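Local coordinates for protein nuclear hormone receptor HR38 (PDB 1PDU) that mediates an atypical ecdysteroid signalling pathway in Drosophila as an orphan nuclear receptor, probably controlling gene expression through its ligand-binding domain, at residues Leu55-Ser59 with Phe110-Leu116; Leu95-Tyr99 with Ile144-Phe149; Trp128-Ile132 with Leu211-Gly215; Ile219-Lys223 with Ile234-Phe238. All coordinates share one frame. Residue numbers count along the deposited sequence, not the author numbering.

Contact 1 of 4, residues Leu55-Ser59 with Phe110-Leu116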
loop_
_atom_site.group_PDB
_atom_site.type_symbol
_atom_site.label_atom_id
_atom_site.label_comp_id
_atom_site.label_asym_id
_atom_site.label_seq_id
_atom_site.Cartn_x
_atom_site.Cartn_y
_atom_site.Cartn_z
ATOM N N LEU A 55 -3.383 1.382 -13.767
ATOM C CA LEU A 55 -3.813 1.814 -12.451
ATOM C C LEU A 55 -2.803 1.370 -11.400
ATOM O O LEU A 55 -2.366 2.156 -10.560
ATOM C CB LEU A 55 -5.180 1.203 -12.153
ATOM C CG LEU A 55 -5.747 1.385 -10.755
ATOM C CD1 LEU A 55 -5.978 2.870 -10.502
ATOM C CD2 LEU A 55 -7.050 0.607 -10.638
ATOM N N LEU A 56 -2.427 0.101 -11.463
ATOM C CA LEU A 56 -1.473 -0.451 -10.524
ATOM C C LEU A 56 -0.077 0.181 -10.657
ATOM O O LEU A 56 0.481 0.661 -9.667
ATOM C CB LEU A 56 -1.406 -1.969 -10.708
ATOM C CG LEU A 56 -0.651 -2.831 -9.693
ATOM C CD1 LEU A 56 -0.770 -2.258 -8.281
ATOM C CD2 LEU A 56 -1.216 -4.246 -9.747
ATOM N N THR A 57 0.476 0.215 -11.870
ATOM C CA THR A 57 1.815 0.780 -12.060
ATOM C C THR A 57 1.962 2.253 -11.704
ATOM O O THR A 57 2.934 2.637 -11.059
ATOM C CB THR A 57 2.358 0.582 -13.515
ATOM O OG1 THR A 57 1.409 1.078 -14.465
ATOM C CG2 THR A 57 2.629 -0.878 -13.793
ATOM N N SER A 58 1.011 3.083 -12.109
ATOM C CA SER A 58 1.120 4.504 -11.802
ATOM C C SER A 58 0.918 4.780 -10.320
ATOM O O SER A 58 1.449 5.761 -9.797
ATOM C CB SER A 58 0.129 5.319 -12.628
ATOM O OG SER A 58 -1.197 4.966 -12.306
ATOM N N SER A 59 0.157 3.923 -9.639
ATOM C CA SER A 59 -0.054 4.106 -8.206
ATOM C C SER A 59 1.243 3.734 -7.494
ATOM O O SER A 59 1.638 4.363 -6.518
ATOM C CB SER A 59 -1.194 3.219 -7.698
ATOM O OG SER A 59 -2.445 3.676 -8.184
ATOM N N PHE A 110 -7.731 5.490 -5.913
ATOM C CA PHE A 110 -6.369 4.970 -5.944
ATOM C C PHE A 110 -5.378 6.117 -5.760
ATOM O O PHE A 110 -5.624 7.246 -6.207
ATOM C CB PHE A 110 -6.139 4.237 -7.260
ATOM C CG PHE A 110 -7.117 3.128 -7.497
ATOM C CD1 PHE A 110 -8.398 3.399 -7.967
ATOM C CD2 PHE A 110 -6.768 1.811 -7.224
ATOM C CE1 PHE A 110 -9.317 2.375 -8.161
ATOM C CE2 PHE A 110 -7.683 0.776 -7.415
ATOM C CZ PHE A 110 -8.958 1.059 -7.885
ATOM N N CYS A 111 -4.257 5.837 -5.104
ATOM C CA CYS A 111 -3.290 6.891 -4.822
ATOM C C CYS A 111 -2.697 7.615 -6.027
ATOM O O CYS A 111 -1.880 8.523 -5.872
ATOM C CB CYS A 111 -2.185 6.366 -3.896
ATOM S SG CYS A 111 -1.303 4.927 -4.457
ATOM N N ASN A 112 -3.109 7.228 -7.230
ATOM C CA ASN A 112 -2.632 7.916 -8.421
ATOM C C ASN A 112 -3.726 8.916 -8.780
ATOM O O ASN A 112 -3.677 9.572 -9.818
ATOM C CB ASN A 112 -2.376 6.926 -9.562
ATOM C CG ASN A 112 -3.651 6.374 -10.171
ATOM O OD1 ASN A 112 -4.679 6.221 -9.500
ATOM N ND2 ASN A 112 -3.583 6.051 -11.453
ATOM N N GLY A 113 -4.706 9.032 -7.889
ATOM C CA GLY A 113 -5.810 9.956 -8.091
ATOM C C GLY A 113 -7.013 9.407 -8.853
ATOM O O GLY A 113 -8.097 9.991 -8.812
ATOM N N THR A 114 -6.828 8.286 -9.548
ATOM C CA THR A 114 -7.911 7.678 -10.313
ATOM C C THR A 114 -9.007 7.123 -9.417
ATOM O O THR A 114 -8.725 6.468 -8.413
ATOM C CB THR A 114 -7.388 6.538 -11.204
ATOM O OG1 THR A 114 -6.532 7.081 -12.216
ATOM C CG2 THR A 114 -8.552 5.787 -11.863
ATOM N N VAL A 115 -10.257 7.398 -9.791
ATOM C CA VAL A 115 -11.424 6.926 -9.050
ATOM C C VAL A 115 -12.271 6.079 -9.994
ATOM O O VAL A 115 -12.474 6.450 -11.147
ATOM C CB VAL A 115 -12.299 8.100 -8.556
ATOM C CG1 VAL A 115 -13.501 7.569 -7.768
ATOM C CG2 VAL A 115 -11.471 9.046 -7.714
ATOM N N LEU A 116 -12.758 4.944 -9.506
ATOM C CA LEU A 116 -13.594 4.044 -10.305
ATOM C C LEU A 116 -14.705 3.488 -9.423
ATOM O O LEU A 116 -14.679 3.655 -8.197
ATOM C CB LEU A 116 -12.769 2.859 -10.822
ATOM C CG LEU A 116 -11.471 3.070 -11.608
ATOM C CD1 LEU A 116 -10.674 1.767 -11.611
ATOM C CD2 LEU A 116 -11.782 3.521 -13.027
#
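This is a mostly buried helix-to-hairpin contact in a nuclear-receptor ligand-binding domain: helix 45-67 packs, through L55-S59, against the tip of the two-stranded hairpin made of 107-109 and 115-117. The hairpin turn is a type I turn from F110 to G113, with G113 N to F110 O at 2.6 Å, closed by F110 N to T114 O at 2.9 Å. G113, the last residue of the turn, is in a left-handed conformation (phi 89°), where a CB would be jammed against the preceding carbonyl; together these features fit a type I turn with a G1 bulge. N112 shapes the turn further as an Asx turn, its OD1 accepting from T114 N at 3.0 Å. The apolar half of the interface is L55 lying on one face of the F110 ring: CD2 sits 3.4 Å from the ring centroid and 19° off the normal, a CH-pi contact, while L55 CD1 comes 3.2 Å from F110 CG. L116 extends this patch, and C121 and F125 of helix 118-125 also pack on F110. S59 OG turns back to L55 O of its own helix at 2.8 Å. Polar linkage between the segments comes from N112 ND2, which donates to S58 OG at 2.8 Å (131°).

Contact 2 of 4, residues Leu95-Tyr99 with Ile144-Phe149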
loop_
_atom_site.group_PDB
_atom_site.type_symbol
_atom_site.label_atom_id
_atom_site.label_comp_id
_atom_site.label_asym_id
_atom_site.label_seq_id
_atom_site.Cartn_x
_atom_site.Cartn_y
_atom_site.Cartn_z
ATOM N N LEU A 95 -2.560 -1.602 1.014
ATOM C CA LEU A 95 -2.703 -0.919 2.291
ATOM C C LEU A 95 -3.304 0.475 2.117
ATOM O O LEU A 95 -4.233 0.842 2.835
ATOM C CB LEU A 95 -1.348 -0.816 3.002
ATOM C CG LEU A 95 -1.406 -0.158 4.386
ATOM C CD1 LEU A 95 -2.269 -0.997 5.316
ATOM C CD2 LEU A 95 -0.001 -0.003 4.952
ATOM N N ARG A 96 -2.789 1.249 1.166
ATOM C CA ARG A 96 -3.312 2.593 0.935
ATOM C C ARG A 96 -4.732 2.526 0.432
ATOM O O ARG A 96 -5.595 3.310 0.842
ATOM C CB ARG A 96 -2.440 3.356 -0.069
ATOM C CG ARG A 96 -1.273 4.073 0.613
ATOM C CD ARG A 96 -0.032 4.050 -0.228
ATOM N NE ARG A 96 0.037 5.174 -1.150
ATOM C CZ ARG A 96 0.571 6.355 -0.853
ATOM N NH1 ARG A 96 1.083 6.573 0.352
ATOM N NH2 ARG A 96 0.621 7.308 -1.777
ATOM N N LEU A 97 -4.971 1.578 -0.460
ATOM C CA LEU A 97 -6.290 1.398 -1.024
ATOM C C LEU A 97 -7.301 1.111 0.075
ATOM O O LEU A 97 -8.340 1.759 0.148
ATOM C CB LEU A 97 -6.269 0.244 -2.029
ATOM C CG LEU A 97 -7.603 -0.131 -2.665
ATOM C CD1 LEU A 97 -8.277 1.112 -3.223
ATOM C CD2 LEU A 97 -7.352 -1.168 -3.758
ATOM N N ALA A 98 -6.981 0.147 0.934
ATOM C CA ALA A 98 -7.874 -0.244 2.017
ATOM C C ALA A 98 -8.080 0.850 3.057
ATOM O O ALA A 98 -9.184 1.007 3.580
ATOM C CB ALA A 98 -7.360 -1.507 2.687
ATOM N N TYR A 99 -7.024 1.604 3.356
ATOM C CA TYR A 99 -7.108 2.679 4.343
ATOM C C TYR A 99 -8.065 3.790 3.926
ATOM O O TYR A 99 -8.879 4.253 4.725
ATOM C CB TYR A 99 -5.736 3.287 4.578
ATOM C CG TYR A 99 -5.696 4.264 5.736
ATOM C CD1 TYR A 99 -6.101 3.868 7.009
ATOM C CD2 TYR A 99 -5.234 5.567 5.566
ATOM C CE1 TYR A 99 -6.040 4.740 8.087
ATOM C CE2 TYR A 99 -5.171 6.456 6.641
ATOM C CZ TYR A 99 -5.576 6.031 7.900
ATOM O OH TYR A 99 -5.533 6.882 8.980
ATOM N N ILE A 144 -7.157 3.874 13.063
ATOM C CA ILE A 144 -5.751 4.216 12.935
ATOM C C ILE A 144 -5.642 5.658 12.439
ATOM O O ILE A 144 -6.150 5.987 11.367
ATOM C CB ILE A 144 -5.055 3.258 11.931
ATOM C CG1 ILE A 144 -5.184 1.811 12.430
ATOM C CG2 ILE A 144 -3.588 3.645 11.751
ATOM C CD1 ILE A 144 -4.745 0.758 11.428
ATOM N N ASP A 145 -5.001 6.522 13.227
ATOM C CA ASP A 145 -4.842 7.914 12.809
ATOM C C ASP A 145 -3.762 8.010 11.727
ATOM O O ASP A 145 -3.009 7.054 11.497
ATOM C CB ASP A 145 -4.503 8.828 14.004
ATOM C CG ASP A 145 -3.296 8.351 14.801
ATOM O OD1 ASP A 145 -2.333 7.809 14.209
ATOM O OD2 ASP A 145 -3.305 8.541 16.033
ATOM N N ILE A 146 -3.691 9.161 11.063
ATOM C CA ILE A 146 -2.738 9.357 9.983
ATOM C C ILE A 146 -1.279 9.114 10.373
ATOM O O ILE A 146 -0.512 8.556 9.589
ATOM C CB ILE A 146 -2.915 10.761 9.349
ATOM C CG1 ILE A 146 -2.308 10.757 7.948
ATOM C CG2 ILE A 146 -2.273 11.845 10.220
ATOM C CD1 ILE A 146 -2.696 11.966 7.115
ATOM N N SER A 147 -0.900 9.494 11.587
ATOM C CA SER A 147 0.472 9.290 12.049
ATOM C C SER A 147 0.792 7.800 12.206
ATOM O O SER A 147 1.883 7.342 11.861
ATOM C CB SER A 147 0.700 9.972 13.405
ATOM O OG SER A 147 0.437 11.359 13.349
ATOM N N ALA A 148 -0.153 7.049 12.759
ATOM C CA ALA A 148 0.062 5.631 12.963
ATOM C C ALA A 148 0.074 4.937 11.604
ATOM O O ALA A 148 0.869 4.033 11.374
ATOM C CB ALA A 148 -1.034 5.046 13.863
ATOM N N PHE A 149 -0.789 5.384 10.695
ATOM C CA PHE A 149 -0.847 4.762 9.380
ATOM C C PHE A 149 0.440 4.955 8.593
ATOM O O PHE A 149 0.932 4.018 7.954
ATOM C CB PHE A 149 -2.008 5.308 8.558
ATOM C CG PHE A 149 -2.154 4.638 7.232
ATOM C CD1 PHE A 149 -2.497 3.291 7.158
ATOM C CD2 PHE A 149 -1.871 5.325 6.058
ATOM C CE1 PHE A 149 -2.551 2.638 5.926
ATOM C CE2 PHE A 149 -1.920 4.686 4.828
ATOM C CZ PHE A 149 -2.256 3.345 4.754
#
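I144 lies just ahead of helix 146-157, and its backbone makes the polar link of the contact: Y99 OH, at the far end of a side chain from helix 78-100, donates to I144 O at 2.6 Å, with that oxygen near the plane of the tyrosine ring. The I144 side chain adds a looser apolar touch, CB to Y99 CE1 at 4.2 Å. D145 points its CB away from the other segment and acts instead as the N-cap, OD1 accepting from A148 N at 2.7 Å (153°); its OD2 is hydrogen-bonded to H184. I146 begins the helix, its backbone N 3.6 Å from Y99 OH. One turn on, F149 takes the largest share of the interface. Its ring stacks face to face on Y99, with centroids 3.7 Å apart and planes at 7°, and the flanking methylenes join in: Y99 CB lies 3.9 Å from the F149 centroid and F149 CB 4.0 Å from the Y99 centroid. L95 CG approaches F149 CE1 at 3.4 Å, and R96 CA meets the ring edge at F149 CZ, 4.0 Å away. H23 of helix 15-25 also meets the F149 ring, at a steep angle. Within the helical ligand-binding domain, nearly parallel aromatic faces thus join the start of helix 146-157 to helix 78-100, while the tyrosine hydroxyl donates to the I144 carbonyl, satisfying its polar end beside an otherwise apolar stack.

Contact 3 of 4, residues Trp128-Ile132 with Leu211-Gly215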
loop_
_atom_site.group_PDB
_atom_site.type_symbol
_atom_site.label_atom_id
_atom_site.label_comp_id
_atom_site.label_asym_id
_atom_site.label_seq_id
_atom_site.Cartn_x
_atom_site.Cartn_y
_atom_site.Cartn_z
ATOM N N TRP A 128 -10.884 -11.008 -5.078
ATOM C CA TRP A 128 -9.849 -10.453 -4.227
ATOM C C TRP A 128 -10.208 -9.049 -3.687
ATOM O O TRP A 128 -9.835 -8.692 -2.568
ATOM C CB TRP A 128 -8.540 -10.407 -5.008
ATOM C CG TRP A 128 -7.437 -9.737 -4.293
ATOM C CD1 TRP A 128 -7.070 -9.924 -2.997
ATOM C CD2 TRP A 128 -6.509 -8.805 -4.846
ATOM N NE1 TRP A 128 -5.968 -9.170 -2.706
ATOM C CE2 TRP A 128 -5.600 -8.471 -3.824
ATOM C CE3 TRP A 128 -6.354 -8.221 -6.109
ATOM C CZ2 TRP A 128 -4.546 -7.577 -4.023
ATOM C CZ3 TRP A 128 -5.303 -7.330 -6.309
ATOM C CH2 TRP A 128 -4.412 -7.017 -5.267
ATOM N N LEU A 129 -10.932 -8.258 -4.475
ATOM C CA LEU A 129 -11.314 -6.917 -4.043
ATOM C C LEU A 129 -12.143 -6.982 -2.759
ATOM O O LEU A 129 -11.918 -6.206 -1.826
ATOM C CB LEU A 129 -12.141 -6.269 -5.146
ATOM C CG LEU A 129 -12.520 -4.827 -4.831
ATOM C CD1 LEU A 129 -11.300 -3.911 -4.709
ATOM C CD2 LEU A 129 -13.409 -4.216 -5.914
ATOM N N ASN A 130 -13.102 -7.904 -2.719
ATOM C CA ASN A 130 -13.943 -8.073 -1.542
ATOM C C ASN A 130 -13.085 -8.349 -0.321
ATOM O O ASN A 130 -13.384 -7.877 0.768
ATOM C CB ASN A 130 -14.942 -9.212 -1.757
ATOM C CG ASN A 130 -16.168 -8.761 -2.516
ATOM O OD1 ASN A 130 -16.628 -7.634 -2.364
ATOM N ND2 ASN A 130 -16.705 -9.646 -3.348
ATOM N N ASP A 131 -12.018 -9.118 -0.498
ATOM C CA ASP A 131 -11.130 -9.408 0.616
ATOM C C ASP A 131 -10.390 -8.131 1.021
ATOM O O ASP A 131 -10.090 -7.924 2.199
ATOM C CB ASP A 131 -10.149 -10.512 0.225
ATOM C CG ASP A 131 -10.830 -11.862 0.082
ATOM O OD1 ASP A 131 -11.325 -12.398 1.105
ATOM O OD2 ASP A 131 -10.886 -12.386 -1.049
ATOM N N ILE A 132 -10.105 -7.271 0.047
ATOM C CA ILE A 132 -9.432 -6.012 0.327
ATOM C C ILE A 132 -10.377 -5.128 1.145
ATOM O O ILE A 132 -9.976 -4.533 2.152
ATOM C CB ILE A 132 -9.041 -5.287 -0.975
ATOM C CG1 ILE A 132 -8.039 -6.150 -1.753
ATOM C CG2 ILE A 132 -8.448 -3.907 -0.659
ATOM C CD1 ILE A 132 -7.590 -5.561 -3.061
ATOM N N LEU A 211 -3.183 -10.931 2.410
ATOM C CA LEU A 211 -4.109 -10.306 1.484
ATOM C C LEU A 211 -3.379 -10.092 0.158
ATOM O O LEU A 211 -3.923 -10.325 -0.924
ATOM C CB LEU A 211 -4.570 -8.972 2.065
ATOM C CG LEU A 211 -5.558 -8.157 1.242
ATOM C CD1 LEU A 211 -6.819 -8.969 0.992
ATOM C CD2 LEU A 211 -5.880 -6.870 1.992
ATOM N N SER A 212 -2.130 -9.657 0.269
ATOM C CA SER A 212 -1.264 -9.394 -0.870
ATOM C C SER A 212 -0.939 -10.646 -1.700
ATOM O O SER A 212 -0.937 -10.603 -2.928
ATOM C CB SER A 212 0.026 -8.742 -0.360
ATOM O OG SER A 212 1.086 -8.921 -1.275
ATOM N N VAL A 213 -0.660 -11.756 -1.027
ATOM C CA VAL A 213 -0.353 -13.014 -1.702
ATOM C C VAL A 213 -1.510 -13.398 -2.625
ATOM O O VAL A 213 -1.319 -13.899 -3.741
ATOM C CB VAL A 213 -0.126 -14.138 -0.662
ATOM C CG1 VAL A 213 -0.040 -15.492 -1.343
ATOM C CG2 VAL A 213 1.152 -13.861 0.112
ATOM N N GLN A 214 -2.717 -13.149 -2.141
ATOM C CA GLN A 214 -3.926 -13.441 -2.883
ATOM C C GLN A 214 -3.977 -12.556 -4.136
ATOM O O GLN A 214 -4.573 -12.917 -5.156
ATOM C CB GLN A 214 -5.113 -13.160 -1.977
ATOM C CG GLN A 214 -6.378 -13.813 -2.377
ATOM C CD GLN A 214 -7.494 -13.436 -1.440
ATOM O OE1 GLN A 214 -7.323 -13.453 -0.210
ATOM N NE2 GLN A 214 -8.650 -13.095 -2.007
ATOM N N GLY A 215 -3.350 -11.387 -4.046
ATOM C CA GLY A 215 -3.315 -10.478 -5.173
ATOM C C GLY A 215 -2.404 -11.016 -6.259
ATOM O O GLY A 215 -2.722 -10.927 -7.446
#
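Helices 128-142 and 204-225 run nearly antiparallel here, their short axes at 162° and 10.0 Å apart at closest approach. The ends pair accordingly: W128 with G215 (CA-CA 6.6 Å) and I132 with L211 (6.9 Å). Close approach at the W128 end depends on G215, whose CA lies 3.4 Å from the centroid of the six-membered ring and 14° off its normal, a CH-pi contact. An ideal CB there would fall 2.4 Å from W128 CZ2, so the indole occupies the space a side chain would need. At the other end L211 CD1 packs on D131 CB at 3.7 Å and on I132 CG1 at 4.1 Å. On the more exposed flank Q214 NE2 donates to D131 OD2 at a short 2.5 Å (159°). W128 NE1 donates to L211 O at 2.9 Å (133°); since G215 N reaches that same carbonyl only by a weak 3.3 Å bond, the oxygen serves both its own helix and the indole of the neighbouring helix, joining two helices of the ligand-binding domain's helical sandwich.

Contact 4 of 4, residues Ile219-Lys223 with Ile234-Phe238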
loop_
_atom_site.group_PDB
_atom_site.type_symbol
_atom_site.label_atom_id
_atom_site.label_comp_id
_atom_site.label_asym_id
_atom_site.label_seq_id
_atom_site.Cartn_x
_atom_site.Cartn_y
_atom_site.Cartn_z
ATOM N N ILE A 219 -3.082 -11.547 -10.138
ATOM C CA ILE A 219 -2.264 -10.898 -11.146
ATOM C C ILE A 219 -1.587 -11.967 -12.001
ATOM O O ILE A 219 -1.402 -11.791 -13.204
ATOM C CB ILE A 219 -1.215 -9.980 -10.493
ATOM C CG1 ILE A 219 -1.937 -8.896 -9.679
ATOM C CG2 ILE A 219 -0.328 -9.358 -11.561
ATOM C CD1 ILE A 219 -1.025 -7.998 -8.854
ATOM N N PHE A 220 -1.241 -13.091 -11.391
ATOM C CA PHE A 220 -0.600 -14.148 -12.152
ATOM C C PHE A 220 -1.592 -14.715 -13.143
ATOM O O PHE A 220 -1.233 -15.071 -14.262
ATOM C CB PHE A 220 -0.108 -15.267 -11.255
ATOM C CG PHE A 220 0.653 -16.308 -11.994
ATOM C CD1 PHE A 220 1.964 -16.069 -12.396
ATOM C CD2 PHE A 220 0.059 -17.523 -12.324
ATOM C CE1 PHE A 220 2.677 -17.021 -13.112
ATOM C CE2 PHE A 220 0.763 -18.479 -13.038
ATOM C CZ PHE A 220 2.078 -18.223 -13.432
ATOM N N TYR A 221 -2.849 -14.805 -12.724
ATOM C CA TYR A 221 -3.888 -15.301 -13.607
ATOM C C TYR A 221 -3.982 -14.389 -14.830
ATOM O O TYR A 221 -3.992 -14.865 -15.963
ATOM C CB TYR A 221 -5.226 -15.338 -12.880
ATOM C CG TYR A 221 -6.395 -15.596 -13.797
ATOM C CD1 TYR A 221 -7.105 -14.539 -14.369
ATOM C CD2 TYR A 221 -6.779 -16.899 -14.116
ATOM C CE1 TYR A 221 -8.169 -14.769 -15.235
ATOM C CE2 TYR A 221 -7.841 -17.146 -14.988
ATOM C CZ TYR A 221 -8.536 -16.074 -15.544
ATOM O OH TYR A 221 -9.593 -16.305 -16.406
ATOM N N LEU A 222 -4.038 -13.077 -14.603
ATOM C CA LEU A 222 -4.118 -12.117 -15.703
ATOM C C LEU A 222 -2.915 -12.228 -16.630
ATOM O O LEU A 222 -3.046 -12.092 -17.839
ATOM C CB LEU A 222 -4.193 -10.683 -15.169
ATOM C CG LEU A 222 -5.404 -10.372 -14.290
ATOM C CD1 LEU A 222 -5.360 -8.894 -13.881
ATOM C CD2 LEU A 222 -6.688 -10.695 -15.054
ATOM N N LYS A 223 -1.739 -12.455 -16.055
ATOM C CA LYS A 223 -0.522 -12.572 -16.840
ATOM C C LYS A 223 -0.591 -13.760 -17.804
ATOM O O LYS A 223 -0.183 -13.651 -18.957
ATOM C CB LYS A 223 0.680 -12.713 -15.908
ATOM C CG LYS A 223 2.026 -12.717 -16.607
ATOM C CD LYS A 223 3.151 -12.950 -15.597
ATOM C CE LYS A 223 4.510 -12.932 -16.269
ATOM N NZ LYS A 223 4.568 -13.852 -17.437
ATOM N N ILE A 234 5.007 -4.726 -12.708
ATOM C CA ILE A 234 4.153 -5.839 -12.318
ATOM C C ILE A 234 4.960 -7.131 -12.230
ATOM O O ILE A 234 4.689 -7.980 -11.387
ATOM C CB ILE A 234 2.984 -6.024 -13.311
ATOM C CG1 ILE A 234 2.035 -4.831 -13.222
ATOM C CG2 ILE A 234 2.219 -7.288 -12.997
ATOM C CD1 ILE A 234 1.372 -4.681 -11.873
ATOM N N GLU A 235 5.950 -7.278 -13.104
ATOM C CA GLU A 235 6.802 -8.468 -13.095
ATOM C C GLU A 235 7.706 -8.463 -11.865
ATOM O O GLU A 235 8.093 -9.525 -11.362
ATOM C CB GLU A 235 7.678 -8.511 -14.346
ATOM C CG GLU A 235 6.940 -8.825 -15.631
ATOM C CD GLU A 235 6.681 -10.303 -15.800
ATOM O OE1 GLU A 235 7.047 -11.078 -14.884
ATOM O OE2 GLU A 235 6.117 -10.685 -16.851
ATOM N N ASN A 236 8.060 -7.268 -11.395
ATOM C CA ASN A 236 8.916 -7.145 -10.219
ATOM C C ASN A 236 8.219 -7.721 -8.986
ATOM O O ASN A 236 8.876 -8.258 -8.091
ATOM C CB ASN A 236 9.281 -5.680 -9.946
ATOM C CG ASN A 236 10.112 -5.058 -11.060
ATOM O OD1 ASN A 236 10.729 -5.763 -11.864
ATOM N ND2 ASN A 236 10.143 -3.721 -11.100
ATOM N N MET A 237 6.892 -7.610 -8.946
ATOM C CA MET A 237 6.110 -8.116 -7.822
ATOM C C MET A 237 6.271 -9.616 -7.689
ATOM O O MET A 237 6.088 -10.169 -6.611
ATOM C CB MET A 237 4.627 -7.810 -8.010
ATOM C CG MET A 237 4.311 -6.353 -8.227
ATOM S SD MET A 237 2.569 -6.113 -8.478
ATOM C CE MET A 237 2.429 -4.467 -8.005
ATOM N N PHE A 238 6.622 -10.272 -8.788
ATOM C CA PHE A 238 6.777 -11.714 -8.782
ATOM C C PHE A 238 8.182 -12.190 -8.476
ATOM O O PHE A 238 8.398 -13.384 -8.260
ATOM C CB PHE A 238 6.315 -12.285 -10.122
ATOM C CG PHE A 238 4.828 -12.261 -10.304
ATOM C CD1 PHE A 238 4.037 -13.269 -9.777
ATOM C CD2 PHE A 238 4.217 -11.216 -10.982
ATOM C CE1 PHE A 238 2.656 -13.244 -9.923
ATOM C CE2 PHE A 238 2.833 -11.180 -11.135
ATOM C CZ PHE A 238 2.050 -12.201 -10.603
#
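I219 is the main knob on the helix 204-225 side. Its CB points across to the other segment, and the side chain branches into a hollow bordered by three residues: CG2 rests 3.6 Å from I234 CG2 and 3.7 Å from F238 CE2, while CD1 lies 4.1 Å from M237 SD. The reciprocal bump is the F238 ring, pushed edge-on against the helix, with F238 CZ 3.5 Å from F220 N and F238 CE1 3.7 Å from F220 CB. The ring therefore wedges against both I219 and F220, at the level of the backbone. The F220 and F238 rings themselves meet obliquely, centroids 5.9 Å apart and planes at 60°, so F238 touches the base of F220 more than it overlaps its ring. By its place at the C-terminal end of the nuclear-receptor ligand-binding domain, helix 232-236 probably corresponds to the activation (AF-2) helix, often called helix 12, and here segment 234-238 lies against the last long helix of the domain, 204-225. L56 of helix 45-67 packs on both I219 and I234, and L90 of helix 78-100 on I219 and M237, so the isoleucine knob is covered from further sides. At the more solvent-open border, K223 extends in an all-trans run as far as chi3 toward E235. Their salt bridge is long, K223 NZ to E235 OE2 at 3.6 Å, and that oxygen's position is less certain.

Overall arrangement
Following the chain from the N terminus, helix 45-67 supplies L55-S59, and contact 1 closes its loop at the hairpin 110-116, after helix 78-100 has been passed. That helix opens contact 2 at 95-99, so contacts 1 and 2 cross; they also touch, C111 SG lying 3.6 Å from R96 NE. Contact 3 opens at 128-132, before contact 2 closes at 144-149, giving a second crossing, and it closes 79 residues on in helix 204-225. Further along the same helix, 219-223 opens contact 4, the shortest loop, which fastens the C-terminal helix 232-236. Contact 4 returns to the start through L56 CD2, 3.4 Å from I234 CD1, whereas contacts 2 and 4 stay about 25 Å apart between centres.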